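Local coordinates for protein 2-aminomuconate 6-semialdehyde dehydrogenase (Burkholderia cenocepacia, PDB 4U3W) that probably oxidises 2-aminomuconate 6-semialdehyde to the corresponding acid with a nicotinamide cofactor, as a member of the aldehyde dehydrogenase family, at residues Ala278-Ala283 with Lys427-Ser432; Ala292-Ser297 with Ser439-Gln444. All coordinates share one frame; numbering follows the deposited sequence.

Interaction 1: residues Ala278-Ala283 with Lys427-Ser432; sequences AAVVFA and KRVNDS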
loop_
_atom_site.group_PDB
_atom_site.type_symbol
_atom_site.label_atom_id
_atom_site.label_comp_id
_atom_site.label_asym_id
_atom_site.label_seq_id
_atom_site.Cartn_x
_atom_site.Cartn_y
_atom_site.Cartn_z
ATOM N N ALA A 278 -16.112 -27.059 -6.942
ATOM C CA ALA A 278 -15.789 -27.775 -8.186
ATOM C C ALA A 278 -14.282 -27.824 -8.486
ATOM O O ALA A 278 -13.511 -26.879 -8.126
ATOM C CB ALA A 278 -16.513 -27.136 -9.364
ATOM N N ALA A 279 -13.883 -28.916 -9.139
ATOM C CA ALA A 279 -12.599 -29.010 -9.834
ATOM C C ALA A 279 -12.910 -29.161 -11.334
ATOM O O ALA A 279 -13.818 -29.924 -11.707
ATOM C CB ALA A 279 -11.778 -30.200 -9.312
ATOM N N VAL A 280 -12.209 -28.387 -12.173
ATOM C CA VAL A 280 -12.434 -28.396 -13.630
ATOM C C VAL A 280 -11.174 -28.901 -14.284
ATOM O O VAL A 280 -10.101 -28.409 -13.977
ATOM C CB VAL A 280 -12.806 -26.978 -14.185
ATOM C CG1 VAL A 280 -13.072 -27.021 -15.696
ATOM C CG2 VAL A 280 -14.059 -26.450 -13.458
ATOM N N VAL A 281 -11.308 -29.927 -15.120
ATOM C CA VAL A 281 -10.168 -30.469 -15.840
ATOM C C VAL A 281 -10.373 -30.346 -17.356
ATOM O O VAL A 281 -11.217 -31.012 -17.913
ATOM C CB VAL A 281 -9.889 -31.966 -15.472
ATOM C CG1 VAL A 281 -8.604 -32.433 -16.169
ATOM C CG2 VAL A 281 -9.734 -32.104 -13.929
ATOM N N PHE A 282 -9.587 -29.490 -18.007
ATOM C CA PHE A 282 -9.657 -29.350 -19.447
ATOM C C PHE A 282 -8.843 -30.480 -20.120
ATOM O O PHE A 282 -7.895 -30.992 -19.504
ATOM C CB PHE A 282 -9.132 -27.958 -19.851
ATOM C CG PHE A 282 -10.107 -26.850 -19.549
ATOM C CD1 PHE A 282 -11.091 -26.504 -20.476
ATOM C CD2 PHE A 282 -10.071 -26.188 -18.311
ATOM C CE1 PHE A 282 -11.993 -25.503 -20.208
ATOM C CE2 PHE A 282 -10.961 -25.160 -18.034
ATOM C CZ PHE A 282 -11.933 -24.823 -18.977
ATOM N N ALA A 283 -9.174 -30.840 -21.374
ATOM C CA ALA A 283 -8.441 -31.892 -22.093
ATOM C C ALA A 283 -6.957 -31.532 -22.258
ATOM O O ALA A 283 -6.127 -32.423 -22.384
ATOM C CB ALA A 283 -9.088 -32.180 -23.526
ATOM N N LYS A 427 -20.430 -21.473 -16.391
ATOM C CA LYS A 427 -21.801 -21.367 -15.906
ATOM C C LYS A 427 -22.142 -22.473 -14.931
ATOM O O LYS A 427 -22.801 -22.212 -13.900
ATOM C CB LYS A 427 -22.813 -21.388 -17.053
ATOM C CG LYS A 427 -22.764 -20.149 -17.920
ATOM C CD LYS A 427 -23.808 -20.219 -19.042
ATOM C CE LYS A 427 -23.629 -19.083 -20.044
ATOM N NZ LYS A 427 -23.831 -17.771 -19.373
ATOM N N ARG A 428 -21.704 -23.699 -15.225
ATOM C CA ARG A 428 -22.053 -24.825 -14.329
ATOM C C ARG A 428 -21.346 -24.703 -12.950
ATOM O O ARG A 428 -21.922 -24.976 -11.885
ATOM C CB ARG A 428 -21.699 -26.144 -15.018
ATOM C CG ARG A 428 -22.526 -26.310 -16.292
ATOM C CD ARG A 428 -22.231 -27.579 -17.056
ATOM N NE ARG A 428 -22.647 -28.806 -16.362
ATOM C CZ ARG A 428 -22.301 -30.021 -16.797
ATOM N NH1 ARG A 428 -21.551 -30.131 -17.887
ATOM N NH2 ARG A 428 -22.677 -31.114 -16.153
ATOM N N VAL A 429 -20.102 -24.268 -12.982
ATOM C CA VAL A 429 -19.386 -24.029 -11.740
ATOM C C VAL A 429 -20.127 -22.960 -10.924
ATOM O O VAL A 429 -20.375 -23.168 -9.746
ATOM C CB VAL A 429 -17.907 -23.587 -12.003
ATOM C CG1 VAL A 429 -17.264 -23.006 -10.696
ATOM C CG2 VAL A 429 -17.073 -24.754 -12.538
ATOM N N ASN A 430 -20.536 -21.855 -11.562
ATOM C CA ASN A 430 -21.153 -20.732 -10.820
ATOM C C ASN A 430 -22.615 -20.942 -10.430
ATOM O O ASN A 430 -23.151 -20.228 -9.552
ATOM C CB ASN A 430 -21.018 -19.439 -11.625
ATOM C CG ASN A 430 -19.587 -18.936 -11.640
ATOM O OD1 ASN A 430 -18.798 -19.311 -10.776
ATOM N ND2 ASN A 430 -19.241 -18.103 -12.627
ATOM N N ASP A 431 -23.231 -21.956 -11.023
ATOM C CA ASP A 431 -24.590 -22.334 -10.634
ATOM C C ASP A 431 -24.618 -23.045 -9.252
ATOM O O ASP A 431 -24.696 -24.290 -9.137
ATOM C CB ASP A 431 -25.206 -23.205 -11.730
ATOM C CG ASP A 431 -26.564 -23.740 -11.336
ATOM O OD1 ASP A 431 -27.274 -23.051 -10.547
ATOM O OD2 ASP A 431 -26.913 -24.842 -11.833
ATOM N N SER A 432 -24.565 -22.221 -8.202
ATOM C CA SER A 432 -24.430 -22.675 -6.829
ATOM C C SER A 432 -24.787 -21.497 -5.882
ATOM O O SER A 432 -24.496 -20.327 -6.178
ATOM C CB SER A 432 -23.011 -23.199 -6.541
ATOM O OG SER A 432 -22.853 -23.610 -5.181
#

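Interaction 2: residues Ala292-Ser297 with Ser439-Gln444; sequences AGVLRS and SIWTTQ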
loop_
_atom_site.group_PDB
_atom_site.type_symbol
_atom_site.label_atom_id
_atom_site.label_comp_id
_atom_site.label_asym_id
_atom_site.label_seq_id
_atom_site.Cartn_x
_atom_site.Cartn_y
_atom_site.Cartn_z
ATOM N N ALA A 292 -3.977 -37.002 -9.929
ATOM C CA ALA A 292 -3.471 -36.932 -8.549
ATOM C C ALA A 292 -4.055 -35.753 -7.733
ATOM O O ALA A 292 -4.300 -35.872 -6.516
ATOM C CB ALA A 292 -1.936 -36.822 -8.544
ATOM N N GLY A 293 -4.225 -34.608 -8.397
ATOM C CA GLY A 293 -4.709 -33.388 -7.725
ATOM C C GLY A 293 -6.162 -33.564 -7.266
ATOM O O GLY A 293 -6.545 -33.120 -6.166
ATOM N N VAL A 294 -6.969 -34.159 -8.139
ATOM C CA VAL A 294 -8.389 -34.405 -7.808
ATOM C C VAL A 294 -8.539 -35.511 -6.768
ATOM O O VAL A 294 -9.428 -35.432 -5.886
ATOM C CB VAL A 294 -9.171 -34.719 -9.111
ATOM C CG1 VAL A 294 -10.627 -35.309 -8.806
ATOM C CG2 VAL A 294 -9.242 -33.454 -9.943
ATOM N N LEU A 295 -7.657 -36.517 -6.800
ATOM C CA LEU A 295 -7.621 -37.476 -5.673
ATOM C C LEU A 295 -7.443 -36.724 -4.358
ATOM O O LEU A 295 -8.191 -36.915 -3.375
ATOM C CB LEU A 295 -6.490 -38.491 -5.839
ATOM C CG LEU A 295 -6.579 -39.722 -4.908
ATOM C CD1 LEU A 295 -7.598 -40.710 -5.460
ATOM C CD2 LEU A 295 -5.227 -40.432 -4.721
ATOM N N ARG A 296 -6.475 -35.818 -4.354
ATOM C CA ARG A 296 -6.176 -35.003 -3.179
ATOM C C ARG A 296 -7.349 -34.121 -2.757
ATOM O O ARG A 296 -7.714 -34.056 -1.568
ATOM C CB ARG A 296 -4.991 -34.063 -3.480
ATOM C CG ARG A 296 -3.634 -34.354 -2.887
ATOM C CD ARG A 296 -2.671 -33.102 -3.031
ATOM N NE ARG A 296 -2.586 -32.337 -1.775
ATOM C CZ ARG A 296 -2.749 -31.015 -1.626
ATOM N NH1 ARG A 296 -3.012 -30.230 -2.669
ATOM N NH2 ARG A 296 -2.626 -30.471 -0.411
ATOM N N SER A 297 -7.900 -33.370 -3.707
ATOM C CA SER A 297 -8.919 -32.353 -3.362
ATOM C C SER A 297 -10.230 -33.059 -2.990
ATOM O O SER A 297 -11.073 -32.488 -2.302
ATOM C CB SER A 297 -9.151 -31.343 -4.502
ATOM O OG SER A 297 -9.604 -31.977 -5.712
ATOM N N SER A 439 -10.895 -25.282 -8.260
ATOM C CA SER A 439 -9.577 -25.497 -8.887
ATOM C C SER A 439 -9.760 -25.871 -10.353
ATOM O O SER A 439 -10.716 -26.540 -10.712
ATOM C CB SER A 439 -8.766 -26.567 -8.132
ATOM O OG SER A 439 -9.471 -27.774 -8.209
ATOM N N ILE A 440 -8.840 -25.373 -11.190
ATOM C CA ILE A 440 -8.863 -25.488 -12.645
ATOM C C ILE A 440 -7.550 -26.111 -13.060
ATOM O O ILE A 440 -6.497 -25.622 -12.609
ATOM C CB ILE A 440 -8.936 -24.068 -13.328
ATOM C CG1 ILE A 440 -10.083 -23.234 -12.734
ATOM C CG2 ILE A 440 -8.979 -24.145 -14.859
ATOM C CD1 ILE A 440 -11.390 -23.749 -13.062
ATOM N N TRP A 441 -7.609 -27.119 -13.951
ATOM C CA TRP A 441 -6.441 -27.807 -14.459
ATOM C C TRP A 441 -6.347 -27.555 -15.960
ATOM O O TRP A 441 -7.235 -27.970 -16.722
ATOM C CB TRP A 441 -6.496 -29.326 -14.153
ATOM C CG TRP A 441 -6.445 -29.546 -12.703
ATOM C CD1 TRP A 441 -7.503 -29.508 -11.836
ATOM C CD2 TRP A 441 -5.273 -29.792 -11.907
ATOM N NE1 TRP A 441 -7.060 -29.716 -10.542
ATOM C CE2 TRP A 441 -5.692 -29.865 -10.557
ATOM C CE3 TRP A 441 -3.914 -29.940 -12.205
ATOM C CZ2 TRP A 441 -4.791 -30.091 -9.491
ATOM C CZ3 TRP A 441 -3.031 -30.167 -11.164
ATOM C CH2 TRP A 441 -3.471 -30.252 -9.825
ATOM N N THR A 442 -5.293 -26.838 -16.363
ATOM C CA THR A 442 -5.031 -26.541 -17.778
ATOM C C THR A 442 -3.557 -26.176 -17.955
ATOM O O THR A 442 -2.950 -25.623 -17.036
ATOM C CB THR A 442 -5.922 -25.365 -18.280
ATOM O OG1 THR A 442 -5.633 -25.066 -19.652
ATOM C CG2 THR A 442 -5.694 -24.133 -17.412
ATOM N N THR A 443 -2.991 -26.463 -19.127
ATOM C CA THR A 443 -1.646 -25.970 -19.418
ATOM C C THR A 443 -1.670 -24.668 -20.241
ATOM O O THR A 443 -0.600 -24.139 -20.595
ATOM C CB THR A 443 -0.831 -27.007 -20.221
ATOM O OG1 THR A 443 -1.575 -27.327 -21.383
ATOM C CG2 THR A 443 -0.609 -28.285 -19.425
ATOM N N GLN A 444 -2.857 -24.149 -20.573
ATOM C CA GLN A 444 -2.912 -22.990 -21.463
ATOM C C GLN A 444 -2.930 -21.665 -20.723
ATOM O O GLN A 444 -3.729 -21.439 -19.766
ATOM C CB GLN A 444 -4.116 -23.109 -22.399
ATOM C CG GLN A 444 -3.975 -24.275 -23.349
ATOM C CD GLN A 444 -2.872 -24.122 -24.392
ATOM O OE1 GLN A 444 -2.928 -23.243 -25.274
ATOM N NE2 GLN A 444 -1.883 -25.031 -24.337
HETATM O O HOH W 1 -8.218 -30.213 -7.729
#

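Interaction 1: residues Ala278-Ala283 with Lys427-Ser432
Val-429, near the end of helix 422-430, lays one methyl group on two residues of strand 277-281, Ala-278 and Val-280. Both strand residues set their CB atoms toward the helix, as Val-429 does toward the strand. From CB the Val-429 side chain forks. CG1 is anti to the backbone N (chi1 166°), which leaves CG2 beside that N and aims it at the strand. Val-429 CG2 then does all the close touching: it meets Val-280 CG2 at 3.6 Å and Ala-278 CB at 4.0 Å. The other branch, Val-429 CG1, stays 4.4 Å from Ala-278 CB. Val-280 also offers CG2, the branch beside its backbone N, and the two valines cross obliquely. The CA atoms come nearest at Ala-278 and Val-429, 6.3 Å apart.

The helix is the link of a beta-alpha-beta crossover: it joins strand 413-419 to the parallel strand 437-441, two strands lying between them, and passes over strand 277-281. Its end is held by polar bonds. Arg-311, on neighbouring strand 309-315, donates NH1 to Arg-428 O and NH2 to Val-429 O, and the Asn-430 side-chain amide gives ND2 to Gln-454 O and takes Glu-456 N on OD1. Asp-431, its N bonded to Lys-427 O at 2.9 Å, centres an inverse gamma turn that leads the chain out of the helix. Ile-455 also packs on Val-429, and Phe-419 on Val-280.

No hydrogen bond links the two segments, and only 101 Å² of surface is buried between them, all of it on three buried residues. Van der Waals and hydrophobic contact between methyl groups therefore joins helix to sheet here, whereas directional bonds, such as those from Arg-311, fix the helix end beside it.

Interaction 2: residues Ala292-Ser297 with Ser439-Gln444
The six-membered ring of Trp-441 comes up against the backbone of Gly-293, with CZ2 3.7 Å and CH2 4.0 Å from the glycine CA. Without a CB on Gly-293, the indole reaches the helix main chain itself. The approach is oblique to the ring plane, as is that of Val-294 CG2, which lies farther off, 4.4 Å from NE1. Trp-441 CB points toward helix 287-299, and with CG beside the backbone N, anti to the carbonyl carbon (chi1 -65°), the indole meets Gly-293 with its six-membered ring. That helix belongs to a beta-alpha-beta crossover, joining strand 277-281 to its parallel neighbour 309-315, and here it packs on strand 437-441 of the same sheet. At the pyrrole edge, in the ring plane, NE1 donates to a water 3.1 Å away. The water is also bonded to Ser-439 OG at 2.8 Å and to Ser-297 OG at 3.0 Å, bridging strand and helix where the two serines do not touch directly. Ser-297 OG has a further partner in Ser-309 OG. Past the strand, Gln-444 N bonds to Thr-442 OG1 at 3.1 Å in an ST turn, and Thr-443 makes backbone hydrogen bonds to a second subunit.

In the fold
Interactions 1 and 2 meet in one sheet, their centres about 12 Å apart, because strands 277-281 and 437-441 are parallel neighbours. Val-280 N lies 2.8 Å from Ser-439 O, and Val-280 O lies 2.8 Å from Trp-441 N, both probable hydrogen bonds. Helix 422-430 covers the face bearing Ala-278 and Val-280; helix 287-299 covers the opposite one, bearing Ser-439 and Trp-441. On the first face Val-280 CB packs against Ile-440 CD1 at 3.7 Å. The seven-stranded sheet is consistent with the catalytic domain of aldehyde dehydrogenases. Neither contact includes the magnesium ligands Leu-42, Glu-200, Asp-492 and Ser-495.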